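Local coordinates for protein AvrRxo1-ORF1 (Xanthomonas oryzae pv. oryzicola, PDB 4Z8T) that is a type III effector with a polynucleotide kinase domain that probably binds nucleotides and pairs with its partner AvrRxo1-ORF2, at residues Val254-Gly259 and Ser263-Glu268; Thr83-Val88 and Asn239-Gly244; Lys4-Ile9 and Lys119-Ala124; Ser109-Ser114 and His127-Phe132. One frame throughout, in Å; residues are numbered along the deposited sequence.

Contact 1: Val254-Gly259 and Ser263-Glu268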
loop_
_atom_site.group_PDB
_atom_site.type_symbol
_atom_site.label_atom_id
_atom_site.label_comp_id
_atom_site.label_asym_id
_atom_site.label_seq_id
_atom_site.Cartn_x
_atom_site.Cartn_y
_atom_site.Cartn_z
ATOM N N VAL A 254 11.923 -12.557 9.719
ATOM C CA VAL A 254 11.048 -11.426 9.993
ATOM C C VAL A 254 10.510 -11.472 11.425
ATOM O O VAL A 254 10.502 -10.460 12.120
ATOM C CB VAL A 254 9.891 -11.388 8.986
ATOM C CG1 VAL A 254 8.849 -10.327 9.398
ATOM C CG2 VAL A 254 10.429 -11.055 7.604
ATOM N N ALA A 255 10.048 -12.641 11.854
ATOM C CA ALA A 255 9.580 -12.807 13.238
ATOM C C ALA A 255 9.804 -14.253 13.638
ATOM O O ALA A 255 9.913 -15.124 12.782
ATOM C CB ALA A 255 8.090 -12.433 13.371
ATOM N N SER A 256 9.841 -14.526 14.936
ATOM C CA SER A 256 10.118 -15.885 15.380
ATOM C C SER A 256 9.615 -16.161 16.780
ATOM O O SER A 256 9.547 -15.260 17.620
ATOM C CB SER A 256 11.626 -16.186 15.312
ATOM O OG SER A 256 12.375 -15.327 16.169
ATOM N N VAL A 257 9.264 -17.413 17.038
ATOM C CA VAL A 257 8.999 -17.830 18.409
ATOM C C VAL A 257 9.819 -19.088 18.615
ATOM O O VAL A 257 9.478 -20.142 18.089
ATOM C CB VAL A 257 7.514 -18.113 18.660
ATOM C CG1 VAL A 257 7.284 -18.316 20.171
ATOM C CG2 VAL A 257 6.622 -16.975 18.139
ATOM N N ILE A 258 10.897 -18.954 19.377
ATOM C CA ILE A 258 11.879 -20.022 19.545
ATOM C C ILE A 258 12.175 -20.203 21.031
ATOM O O ILE A 258 12.639 -19.269 21.697
ATOM C CB ILE A 258 13.174 -19.667 18.799
ATOM C CG1 ILE A 258 12.913 -19.578 17.293
ATOM C CG2 ILE A 258 14.263 -20.740 19.025
ATOM C CD1 ILE A 258 14.083 -19.009 16.520
ATOM N N GLY A 259 11.921 -21.405 21.539
ATOM C CA GLY A 259 12.073 -21.677 22.961
ATOM C C GLY A 259 11.150 -20.780 23.755
ATOM O O GLY A 259 11.464 -20.381 24.881
ATOM N N SER A 263 10.337 -12.681 19.032
ATOM C CA SER A 263 11.148 -11.569 18.583
ATOM C C SER A 263 10.680 -11.135 17.215
ATOM O O SER A 263 10.135 -11.926 16.460
ATOM C CB SER A 263 12.607 -12.010 18.458
ATOM O OG SER A 263 13.116 -12.382 19.720
ATOM N N VAL A 264 10.893 -9.873 16.888
ATOM C CA VAL A 264 10.580 -9.395 15.548
ATOM C C VAL A 264 11.857 -8.891 14.927
ATOM O O VAL A 264 12.286 -7.774 15.195
ATOM C CB VAL A 264 9.526 -8.278 15.576
ATOM C CG1 VAL A 264 9.220 -7.794 14.141
ATOM C CG2 VAL A 264 8.257 -8.783 16.231
ATOM N N GLU A 265 12.468 -9.734 14.103
ATOM C CA GLU A 265 13.739 -9.390 13.470
ATOM C C GLU A 265 13.631 -8.309 12.394
ATOM O O GLU A 265 14.614 -7.614 12.122
ATOM C CB GLU A 265 14.383 -10.650 12.893
ATOM C CG GLU A 265 14.838 -11.670 13.955
ATOM C CD GLU A 265 13.729 -12.584 14.436
ATOM O OE1 GLU A 265 13.975 -13.377 15.378
ATOM O OE2 GLU A 265 12.623 -12.539 13.858
ATOM N N ASN A 266 12.461 -8.156 11.772
ATOM C CA ASN A 266 12.293 -7.089 10.781
ATOM C C ASN A 266 10.894 -6.516 10.864
ATOM O O ASN A 266 9.959 -7.033 10.255
ATOM C CB ASN A 266 12.579 -7.611 9.368
ATOM C CG ASN A 266 12.703 -6.500 8.332
ATOM O OD1 ASN A 266 11.857 -5.613 8.240
ATOM N ND2 ASN A 266 13.771 -6.551 7.546
ATOM N N ALA A 267 10.757 -5.458 11.651
ATOM C CA ALA A 267 9.459 -4.856 11.927
ATOM C C ALA A 267 8.764 -4.294 10.699
ATOM O O ALA A 267 7.547 -4.385 10.587
ATOM C CB ALA A 267 9.597 -3.778 12.990
ATOM N N GLU A 268 9.531 -3.722 9.775
ATOM C CA GLU A 268 8.954 -3.187 8.547
ATOM C C GLU A 268 8.291 -4.280 7.737
ATOM O O GLU A 268 7.149 -4.153 7.302
ATOM C CB GLU A 268 10.052 -2.556 7.686
ATOM C CG GLU A 268 9.555 -2.000 6.365
ATOM C CD GLU A 268 10.611 -1.202 5.627
ATOM O OE1 GLU A 268 11.816 -1.398 5.901
ATOM O OE2 GLU A 268 10.224 -0.365 4.781
HETATM O O HOH W 1 12.591 -15.413 18.817
#
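The carboxylate of Glu265 folds back over Ala255 and Ser256, and its two oxygens find different surroundings there. OE1 takes a short hydrogen bond of 2.6 Å from Ser256 OG through its syn lone pair, while OE2 lies 3.1 Å from Ala255 CA. The bend at chi2 (83°) turns the chain back towards the strand, which brings the acid within range. Ser256 contributes by its own torsion: chi1 of 62° sets OG between the backbone N and the carbonyl carbon. The same hydroxyl is gripped a second time, by a water that donates to it at 2.7 Å and is weakly linked to Ser263 OG.

Beneath these side chains the two segments run antiparallel. Ser256 and Ser263 form a hydrogen-bonded pair, with Ser256 N to Ser263 O and Ser263 N to Ser256 O both 3.0 Å, and their side chains emerge on the same face of the sheet. Beyond this pair, Asn266 N bonds to Val254 O at 3.0 Å. This bond ties the strand to the residue that opens the following helix, since Asn266 is its N-cap and its OD1 receives the amide of Leu269. The whole is a beta hairpin whose second arm is brief and passes almost at once into a helix.

Strand 251-258 is bonded along its other edge to strand 238-245, Val257 rests on Phe231 and Ile232 of helix 224-233, Val254 reaches Leu269 and Tyr270 of helix 267-272, and the backbone of Val264 bonds to the AvrRxo1-ORF2 chain.

Contact 2: Thr83-Val88 and Asn239-Gly244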
loop_
_atom_site.group_PDB
_atom_site.type_symbol
_atom_site.label_atom_id
_atom_site.label_comp_id
_atom_site.label_asym_id
_atom_site.label_seq_id
_atom_site.Cartn_x
_atom_site.Cartn_y
_atom_site.Cartn_z
ATOM N N THR A 83 15.658 -26.319 2.630
ATOM C CA THR A 83 17.008 -26.798 2.354
ATOM C C THR A 83 18.078 -26.063 3.166
ATOM O O THR A 83 19.018 -26.669 3.677
ATOM C CB THR A 83 17.313 -26.676 0.841
ATOM O OG1 THR A 83 16.375 -27.472 0.100
ATOM C CG2 THR A 83 18.741 -27.117 0.523
ATOM N N LYS A 84 17.915 -24.757 3.305
ATOM C CA LYS A 84 18.936 -23.907 3.894
ATOM C C LYS A 84 18.739 -23.672 5.385
ATOM O O LYS A 84 19.715 -23.548 6.143
ATOM C CB LYS A 84 18.907 -22.572 3.164
ATOM C CG LYS A 84 19.885 -21.533 3.646
ATOM C CD LYS A 84 19.714 -20.266 2.813
ATOM C CE LYS A 84 20.756 -19.213 3.146
ATOM N NZ LYS A 84 20.829 -18.200 2.051
ATOM N N LYS A 85 17.479 -23.609 5.810
ATOM C CA LYS A 85 17.176 -23.148 7.163
ATOM C C LYS A 85 16.680 -24.231 8.100
ATOM O O LYS A 85 16.418 -23.971 9.274
ATOM C CB LYS A 85 16.164 -21.991 7.123
ATOM C CG LYS A 85 16.593 -20.821 6.269
ATOM C CD LYS A 85 17.998 -20.334 6.614
ATOM C CE LYS A 85 18.106 -19.800 8.043
ATOM N NZ LYS A 85 19.500 -19.353 8.351
ATOM N N ILE A 86 16.543 -25.454 7.599
ATOM C CA ILE A 86 16.167 -26.575 8.455
ATOM C C ILE A 86 17.179 -27.692 8.214
ATOM O O ILE A 86 16.842 -28.710 7.605
ATOM C CB ILE A 86 14.712 -27.090 8.190
ATOM C CG1 ILE A 86 13.739 -25.921 7.964
ATOM C CG2 ILE A 86 14.233 -27.985 9.335
ATOM C CD1 ILE A 86 12.395 -26.353 7.406
ATOM N N PRO A 87 18.423 -27.500 8.692
ATOM C CA PRO A 87 19.509 -28.440 8.363
ATOM C C PRO A 87 19.213 -29.920 8.620
ATOM O O PRO A 87 19.646 -30.758 7.820
ATOM C CB PRO A 87 20.666 -27.986 9.268
ATOM C CG PRO A 87 20.390 -26.557 9.561
ATOM C CD PRO A 87 18.879 -26.416 9.586
ATOM N N VAL A 88 18.531 -30.262 9.713
ATOM C CA VAL A 88 18.262 -31.676 9.979
ATOM C C VAL A 88 17.332 -32.267 8.919
ATOM O O VAL A 88 17.490 -33.415 8.511
ATOM C CB VAL A 88 17.775 -31.923 11.438
ATOM C CG1 VAL A 88 16.286 -31.575 11.627
ATOM C CG2 VAL A 88 18.051 -33.353 11.871
ATOM N N ASN A 239 8.395 -24.612 17.627
ATOM C CA ASN A 239 9.008 -23.341 17.267
ATOM C C ASN A 239 8.437 -22.821 15.962
ATOM O O ASN A 239 7.958 -23.599 15.142
ATOM C CB ASN A 239 10.523 -23.487 17.164
ATOM C CG ASN A 239 11.144 -23.902 18.484
ATOM O OD1 ASN A 239 10.981 -23.219 19.495
ATOM N ND2 ASN A 239 11.808 -25.053 18.493
ATOM N N TYR A 240 8.496 -21.503 15.797
ATOM C CA TYR A 240 7.949 -20.806 14.630
ATOM C C TYR A 240 8.988 -19.827 14.081
ATOM O O TYR A 240 9.578 -19.051 14.827
ATOM C CB TYR A 240 6.682 -20.033 15.025
ATOM C CG TYR A 240 6.154 -19.149 13.917
ATOM C CD1 TYR A 240 6.646 -17.855 13.744
ATOM C CD2 TYR A 240 5.184 -19.606 13.035
ATOM C CE1 TYR A 240 6.194 -17.046 12.725
ATOM C CE2 TYR A 240 4.710 -18.790 12.006
ATOM C CZ TYR A 240 5.228 -17.513 11.860
ATOM O OH TYR A 240 4.763 -16.695 10.850
ATOM N N ARG A 241 9.190 -19.841 12.761
ATOM C CA ARG A 241 10.015 -18.820 12.113
ATOM C C ARG A 241 9.300 -18.335 10.875
ATOM O O ARG A 241 8.734 -19.141 10.126
ATOM C CB ARG A 241 11.378 -19.391 11.707
ATOM C CG ARG A 241 12.334 -19.580 12.873
ATOM C CD ARG A 241 13.622 -20.259 12.405
ATOM N NE ARG A 241 13.380 -21.678 12.121
ATOM C CZ ARG A 241 14.143 -22.411 11.320
ATOM N NH1 ARG A 241 15.187 -21.852 10.717
ATOM N NH2 ARG A 241 13.849 -23.685 11.109
ATOM N N LEU A 242 9.331 -17.026 10.662
ATOM C CA LEU A 242 8.704 -16.404 9.503
ATOM C C LEU A 242 9.784 -15.773 8.658
ATOM O O LEU A 242 10.551 -14.961 9.145
ATOM C CB LEU A 242 7.768 -15.283 9.956
ATOM C CG LEU A 242 7.222 -14.358 8.851
ATOM C CD1 LEU A 242 6.408 -15.118 7.793
ATOM C CD2 LEU A 242 6.353 -13.299 9.530
ATOM N N PHE A 243 9.826 -16.133 7.377
ATOM C CA PHE A 243 10.817 -15.548 6.471
ATOM C C PHE A 243 10.072 -14.777 5.420
ATOM O O PHE A 243 9.095 -15.275 4.885
ATOM C CB PHE A 243 11.651 -16.642 5.790
ATOM C CG PHE A 243 12.525 -17.411 6.737
ATOM C CD1 PHE A 243 13.785 -16.948 7.079
ATOM C CD2 PHE A 243 12.067 -18.588 7.319
ATOM C CE1 PHE A 243 14.589 -17.667 7.976
ATOM C CE2 PHE A 243 12.869 -19.304 8.207
ATOM C CZ PHE A 243 14.112 -18.847 8.536
ATOM N N GLY A 244 10.529 -13.562 5.138
ATOM C CA GLY A 244 9.908 -12.725 4.132
ATOM C C GLY A 244 10.938 -12.383 3.084
ATOM O O GLY A 244 12.104 -12.752 3.219
#
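Arg241 leaves strand 239-244 with its CB directed at Lys85, and its side chain can be followed outward as a reach across the gap to the end of a helix. CB, CG and CD span the distance without meeting segment 83-88; contact begins at the guanidinium. A bend at chi3 (-73°) turns this group so that its end, not its NE side, confronts the backbone. CZ comes to 3.4 Å from Lys85 O, and both terminal nitrogens bond to that single oxygen: NH1 at 2.8 Å and fairly straight, NH2 at 3.2 Å and more bent. The oxygen lies within a few degrees of the guanidinium plane, whereas both nitrogens approach it from one face of its own carbonyl plane, NH2 well above it. NH1 also passes 3.7 Å from Lys85 CB, and NH2 runs 3.9 Å from Ile86 CG1.

Helix 78-85 follows the strand and loop whose sequence and bound sulfate suggest a P-loop, as expected for a zeta-toxin-like kinase, so the grip falls at the C-terminal end of the probable P-loop helix. At such an end a carbonyl like Lys85 O tends to lack a helical amide partner, and a cationic donor would suit its partial negative charge.

Phe243, two residues along the same strand, sits beside the arginine, with NH1 at the edge of its ring. Lys85 CG lies 3.9 Å from Phe243 CZ, and the bends in the lysine chain bring Lys85 CE back to 4.1 Å from Phe243 CE1. Ile86 also packs on Cys183 of strand 179-185, while Arg241 NH2 has a long, weak ion pair with Glu181.

Contact 3: Lys4-Ile9 and Lys119-Ala124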
loop_
_atom_site.group_PDB
_atom_site.type_symbol
_atom_site.label_atom_id
_atom_site.label_comp_id
_atom_site.label_asym_id
_atom_site.label_seq_id
_atom_site.Cartn_x
_atom_site.Cartn_y
_atom_site.Cartn_z
ATOM N N LYS A 4 -13.065 -34.564 -17.595
ATOM C CA LYS A 4 -13.497 -35.584 -16.640
ATOM C C LYS A 4 -12.370 -35.871 -15.648
ATOM O O LYS A 4 -11.239 -36.110 -16.058
ATOM C CB LYS A 4 -13.867 -36.864 -17.388
ATOM C CG LYS A 4 -15.121 -37.560 -16.892
ATOM C CD LYS A 4 -15.687 -38.460 -17.983
ATOM C CE LYS A 4 -17.211 -38.547 -17.912
ATOM N NZ LYS A 4 -17.690 -39.394 -16.780
ATOM N N GLY A 5 -12.675 -35.837 -14.352
ATOM C CA GLY A 5 -11.677 -36.139 -13.335
ATOM C C GLY A 5 -11.432 -37.632 -13.222
ATOM O O GLY A 5 -12.297 -38.435 -13.568
ATOM N N THR A 6 -10.261 -38.016 -12.724
ATOM C CA THR A 6 -9.927 -39.432 -12.633
ATOM C C THR A 6 -10.771 -40.132 -11.590
ATOM O O THR A 6 -10.941 -41.350 -11.648
ATOM C CB THR A 6 -8.451 -39.671 -12.361
ATOM O OG1 THR A 6 -8.044 -38.913 -11.213
ATOM C CG2 THR A 6 -7.621 -39.261 -13.578
ATOM N N ASP A 7 -11.306 -39.373 -10.636
ATOM C CA ASP A 7 -12.187 -39.980 -9.651
ATOM C C ASP A 7 -13.477 -40.438 -10.322
ATOM O O ASP A 7 -14.058 -41.455 -9.939
ATOM C CB ASP A 7 -12.459 -39.038 -8.473
ATOM C CG ASP A 7 -12.980 -37.678 -8.903
ATOM O OD1 ASP A 7 -12.846 -37.310 -10.088
ATOM O OD2 ASP A 7 -13.514 -36.958 -8.029
ATOM N N GLU A 8 -13.903 -39.701 -11.341
ATOM C CA GLU A 8 -15.089 -40.077 -12.110
ATOM C C GLU A 8 -14.795 -41.196 -13.115
ATOM O O GLU A 8 -15.610 -42.101 -13.299
ATOM C CB GLU A 8 -15.679 -38.852 -12.817
ATOM C CG GLU A 8 -16.336 -37.855 -11.866
ATOM C CD GLU A 8 -15.846 -36.427 -12.061
ATOM O OE1 GLU A 8 -16.001 -35.881 -13.176
ATOM O OE2 GLU A 8 -15.302 -35.848 -11.092
ATOM N N ILE A 9 -13.630 -41.133 -13.753
ATOM C CA ILE A 9 -13.220 -42.140 -14.735
ATOM C C ILE A 9 -12.980 -43.509 -14.091
ATOM O O ILE A 9 -13.395 -44.546 -14.625
ATOM C CB ILE A 9 -11.935 -41.693 -15.482
ATOM C CG1 ILE A 9 -12.212 -40.444 -16.323
ATOM C CG2 ILE A 9 -11.366 -42.822 -16.342
ATOM C CD1 ILE A 9 -10.968 -39.796 -16.911
ATOM N N LYS A 119 2.231 -38.322 -19.848
ATOM C CA LYS A 119 1.151 -37.646 -19.137
ATOM C C LYS A 119 -0.045 -37.513 -20.056
ATOM O O LYS A 119 0.040 -36.891 -21.117
ATOM C CB LYS A 119 1.577 -36.250 -18.669
ATOM C CG LYS A 119 2.522 -36.232 -17.486
ATOM C CD LYS A 119 2.887 -34.794 -17.107
ATOM C CE LYS A 119 3.756 -34.755 -15.859
ATOM N NZ LYS A 119 4.029 -33.353 -15.410
ATOM N N ILE A 120 -1.167 -38.088 -19.644
ATOM C CA ILE A 120 -2.369 -38.013 -20.450
ATOM C C ILE A 120 -3.546 -37.349 -19.738
ATOM O O ILE A 120 -4.566 -37.042 -20.364
ATOM C CB ILE A 120 -2.733 -39.396 -20.982
ATOM C CG1 ILE A 120 -2.844 -40.390 -19.838
ATOM C CG2 ILE A 120 -1.669 -39.870 -21.956
ATOM C CD1 ILE A 120 -4.245 -40.606 -19.400
ATOM N N PHE A 121 -3.404 -37.128 -18.431
ATOM C CA PHE A 121 -4.387 -36.365 -17.667
ATOM C C PHE A 121 -3.748 -35.068 -17.179
ATOM O O PHE A 121 -2.551 -35.027 -16.915
ATOM C CB PHE A 121 -4.853 -37.148 -16.442
ATOM C CG PHE A 121 -5.586 -38.414 -16.763
ATOM C CD1 PHE A 121 -6.724 -38.390 -17.554
ATOM C CD2 PHE A 121 -5.160 -39.627 -16.231
ATOM C CE1 PHE A 121 -7.412 -39.574 -17.835
ATOM C CE2 PHE A 121 -5.841 -40.811 -16.510
ATOM C CZ PHE A 121 -6.968 -40.779 -17.309
ATOM N N SER A 122 -4.549 -34.019 -17.054
ATOM C CA SER A 122 -4.050 -32.743 -16.539
ATOM C C SER A 122 -3.970 -32.778 -15.021
ATOM O O SER A 122 -4.561 -33.650 -14.379
ATOM C CB SER A 122 -4.972 -31.609 -16.958
ATOM O OG SER A 122 -6.222 -31.698 -16.301
ATOM N N SER A 123 -3.241 -31.830 -14.442
ATOM C CA SER A 123 -3.172 -31.735 -12.987
ATOM C C SER A 123 -4.560 -31.631 -12.378
ATOM O O SER A 123 -4.854 -32.282 -11.376
ATOM C CB SER A 123 -2.329 -30.528 -12.564
ATOM O OG SER A 123 -0.972 -30.727 -12.913
ATOM N N ALA A 124 -5.414 -30.806 -12.967
ATOM C CA ALA A 124 -6.757 -30.642 -12.434
ATOM C C ALA A 124 -7.542 -31.949 -12.505
ATOM O O ALA A 124 -8.325 -32.267 -11.609
ATOM C CB ALA A 124 -7.492 -29.527 -13.158
#
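A short N-terminal helix, 6-10, docks here on the loop that leads into helix 123-141 of the kinase-like domain, and the meeting is a CH-pi contact with no hydrogen bond between the two segments. Phe121 supplies the ring. Thr6 CG2 stands over one face of it, 3.7 Å from the ring centroid and 14° off the normal, with CD2 its nearest ring atom. Ile120 CD1 covers the opposite face, so the ring is held between a methyl of the other segment and one of its own neighbour.

The threonine torsion divides the labour: with chi1 at 53° its OG1 lies between the backbone N and the carbonyl carbon, and CG2 is left for the ring. OG1 is buried, satisfied by Glu129 and by the carbonyl of Gln125, both on helix 123-141; the residue therefore binds that helix with its hydroxyl and the loop with its methyl. The backbone of Thr6 adds a bond to Gln125. One turn further along helix 6-10, the side chains of Ile9 and Phe121 extend toward each other, with Ile9 CD1 3.7 Å from Phe121 CE1 and 4.1 Å from Phe121 CZ.

Contact 4: Ser109-Ser114 and His127-Phe132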
loop_
_atom_site.group_PDB
_atom_site.type_symbol
_atom_site.label_atom_id
_atom_site.label_comp_id
_atom_site.label_asym_id
_atom_site.label_seq_id
_atom_site.Cartn_x
_atom_site.Cartn_y
_atom_site.Cartn_z
ATOM N N SER A 109 2.016 -36.488 -10.792
ATOM C CA SER A 109 2.709 -36.929 -11.991
ATOM C C SER A 109 2.407 -38.404 -12.266
ATOM O O SER A 109 2.078 -38.779 -13.398
ATOM C CB SER A 109 4.215 -36.718 -11.851
ATOM O OG SER A 109 4.890 -37.175 -13.009
ATOM N N SER A 110 2.495 -39.230 -11.227
ATOM C CA SER A 110 2.234 -40.657 -11.380
ATOM C C SER A 110 0.795 -40.909 -11.806
ATOM O O SER A 110 0.534 -41.755 -12.664
ATOM C CB SER A 110 2.549 -41.424 -10.094
ATOM O OG SER A 110 3.948 -41.502 -9.876
ATOM N N LEU A 111 -0.145 -40.202 -11.194
ATOM C CA LEU A 111 -1.552 -40.409 -11.547
ATOM C C LEU A 111 -1.817 -39.918 -12.962
ATOM O O LEU A 111 -2.626 -40.500 -13.695
ATOM C CB LEU A 111 -2.463 -39.680 -10.567
ATOM C CG LEU A 111 -2.428 -40.243 -9.146
ATOM C CD1 LEU A 111 -3.262 -39.367 -8.226
ATOM C CD2 LEU A 111 -2.952 -41.684 -9.128
ATOM N N ALA A 112 -1.126 -38.849 -13.349
ATOM C CA ALA A 112 -1.321 -38.266 -14.673
ATOM C C ALA A 112 -0.759 -39.141 -15.781
ATOM O O ALA A 112 -1.298 -39.152 -16.892
ATOM C CB ALA A 112 -0.714 -36.862 -14.744
ATOM N N LYS A 113 0.316 -39.866 -15.490
ATOM C CA LYS A 113 0.891 -40.778 -16.478
ATOM C C LYS A 113 0.184 -42.137 -16.469
ATOM O O LYS A 113 0.095 -42.792 -17.510
ATOM C CB LYS A 113 2.423 -40.911 -16.327
ATOM C CG LYS A 113 2.903 -41.564 -15.055
ATOM C CD LYS A 113 4.448 -41.671 -14.978
ATOM C CE LYS A 113 4.901 -42.739 -13.969
ATOM N NZ LYS A 113 6.370 -42.958 -13.903
ATOM N N SER A 114 -0.320 -42.554 -15.304
ATOM C CA SER A 114 -1.097 -43.800 -15.195
ATOM C C SER A 114 -0.331 -45.031 -15.702
ATOM O O SER A 114 -0.927 -45.947 -16.297
ATOM C CB SER A 114 -2.436 -43.660 -15.929
ATOM O OG SER A 114 -3.260 -42.678 -15.317
ATOM N N HIS A 127 -6.427 -34.081 -9.505
ATOM C CA HIS A 127 -6.287 -33.458 -8.184
ATOM C C HIS A 127 -7.092 -34.126 -7.067
ATOM O O HIS A 127 -6.559 -34.371 -5.969
ATOM C CB HIS A 127 -6.596 -31.960 -8.210
ATOM C CG HIS A 127 -6.498 -31.324 -6.861
ATOM N ND1 HIS A 127 -5.294 -31.100 -6.227
ATOM C CD2 HIS A 127 -7.457 -30.899 -6.003
ATOM C CE1 HIS A 127 -5.513 -30.555 -5.044
ATOM N NE2 HIS A 127 -6.816 -30.421 -4.886
ATOM N N SER A 128 -8.365 -34.404 -7.326
ATOM C CA SER A 128 -9.198 -35.049 -6.312
ATOM C C SER A 128 -8.602 -36.381 -5.892
ATOM O O SER A 128 -8.486 -36.679 -4.704
ATOM C CB SER A 128 -10.622 -35.256 -6.827
ATOM O OG SER A 128 -11.283 -34.013 -6.953
ATOM N N GLU A 129 -8.228 -37.186 -6.875
ATOM C CA GLU A 129 -7.593 -38.462 -6.580
ATOM C C GLU A 129 -6.292 -38.297 -5.780
ATOM O O GLU A 129 -6.017 -39.064 -4.855
ATOM C CB GLU A 129 -7.333 -39.222 -7.884
ATOM C CG GLU A 129 -6.861 -40.645 -7.688
ATOM C CD GLU A 129 -6.593 -41.332 -9.011
ATOM O OE1 GLU A 129 -6.405 -40.618 -10.028
ATOM O OE2 GLU A 129 -6.559 -42.579 -9.033
ATOM N N SER A 130 -5.492 -37.291 -6.125
ATOM C CA SER A 130 -4.215 -37.097 -5.442
ATOM C C SER A 130 -4.465 -36.655 -4.004
ATOM O O SER A 130 -3.704 -37.003 -3.102
ATOM C CB SER A 130 -3.331 -36.092 -6.184
ATOM O OG SER A 130 -3.744 -34.762 -5.954
ATOM N N SER A 131 -5.546 -35.906 -3.801
ATOM C CA SER A 131 -5.900 -35.427 -2.462
ATOM C C SER A 131 -6.351 -36.606 -1.608
ATOM O O SER A 131 -5.961 -36.733 -0.444
ATOM C CB SER A 131 -6.981 -34.346 -2.544
ATOM O OG SER A 131 -7.290 -33.842 -1.255
ATOM N N PHE A 132 -7.148 -37.483 -2.206
ATOM C CA PHE A 132 -7.547 -38.720 -1.550
ATOM C C PHE A 132 -6.335 -39.555 -1.129
ATOM O O PHE A 132 -6.277 -40.062 -0.005
ATOM C CB PHE A 132 -8.475 -39.515 -2.468
ATOM C CG PHE A 132 -8.466 -40.984 -2.214
ATOM C CD1 PHE A 132 -9.204 -41.529 -1.176
ATOM C CD2 PHE A 132 -7.735 -41.833 -3.032
ATOM C CE1 PHE A 132 -9.197 -42.893 -0.946
ATOM C CE2 PHE A 132 -7.722 -43.197 -2.802
ATOM C CZ PHE A 132 -8.459 -43.725 -1.758
#
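Leu111 points its forked end across the side chain of Glu129, and both methyls touch the acid. CD2 lies against the carboxylate, 3.7 Å from Glu129 CD, with both oxygens of that group at a similar range. CD1 also reaches the helix backbone, 3.7 Å from Ser130 N, and on to Ser130 CB at 3.9 Å. The side chains of Leu111 and Glu129 are set at a slant, so that the leucine fork also passes the aliphatic stem: CD1 is 3.9 Å from Glu129 CG. Glu129 adopts this course because CG stands anti to its backbone N (chi1 -172°) and the chain stays extended beyond, carrying the acid out across the leucine fork.

This is helix-to-helix packing within the zeta-toxin-like domain, helix 108-113 lying against helix 123-141, with Leu111 carrying the contact from the shorter helix. Leu111 also touches Leu39 and Leu43 of helix 34-60, as well as Val126 and Leu133 of helix 123-141.

The buried carboxylate of Glu129 has its polar partners outside the two segments. OE2 receives Arg36 in a salt bridge and His40 in a hydrogen bond, while OE1 bonds to the hydroxyl of Thr6. Arg36 reaches the leucine helix too, bonding to Leu111 O and Ser114 OG, and that hydroxyl itself donates to Leu111 O at 2.8 Å. On the opposing helix Ser130 OG turns back to His127 O, again at 2.8 Å, an oxygen that also accepts the amide of Ser131.

From the N terminus, the first segment to meet a partner is 4-9, which waits for 119-124 to close contact 3. Within that span lies 83-88, whose partner 239-244 comes much later, so contacts 2 and 3 cross. Contact 4 pairs 109-114 with 127-132; it crosses contact 3 and nests inside the long loop of contact 2. Contacts 3 and 4 adjoin on helix 123-141, their centres about 7 Å apart. Contact 1 follows contact 2 in series through neighbouring strands 238-245 and 251-258. Contacts 3 and 4 tie helices 6-10 and 108-113 to helix 123-141 and the loop before it; contacts 1 and 2, across the chain's centre, tie the sheet to its flanking segments.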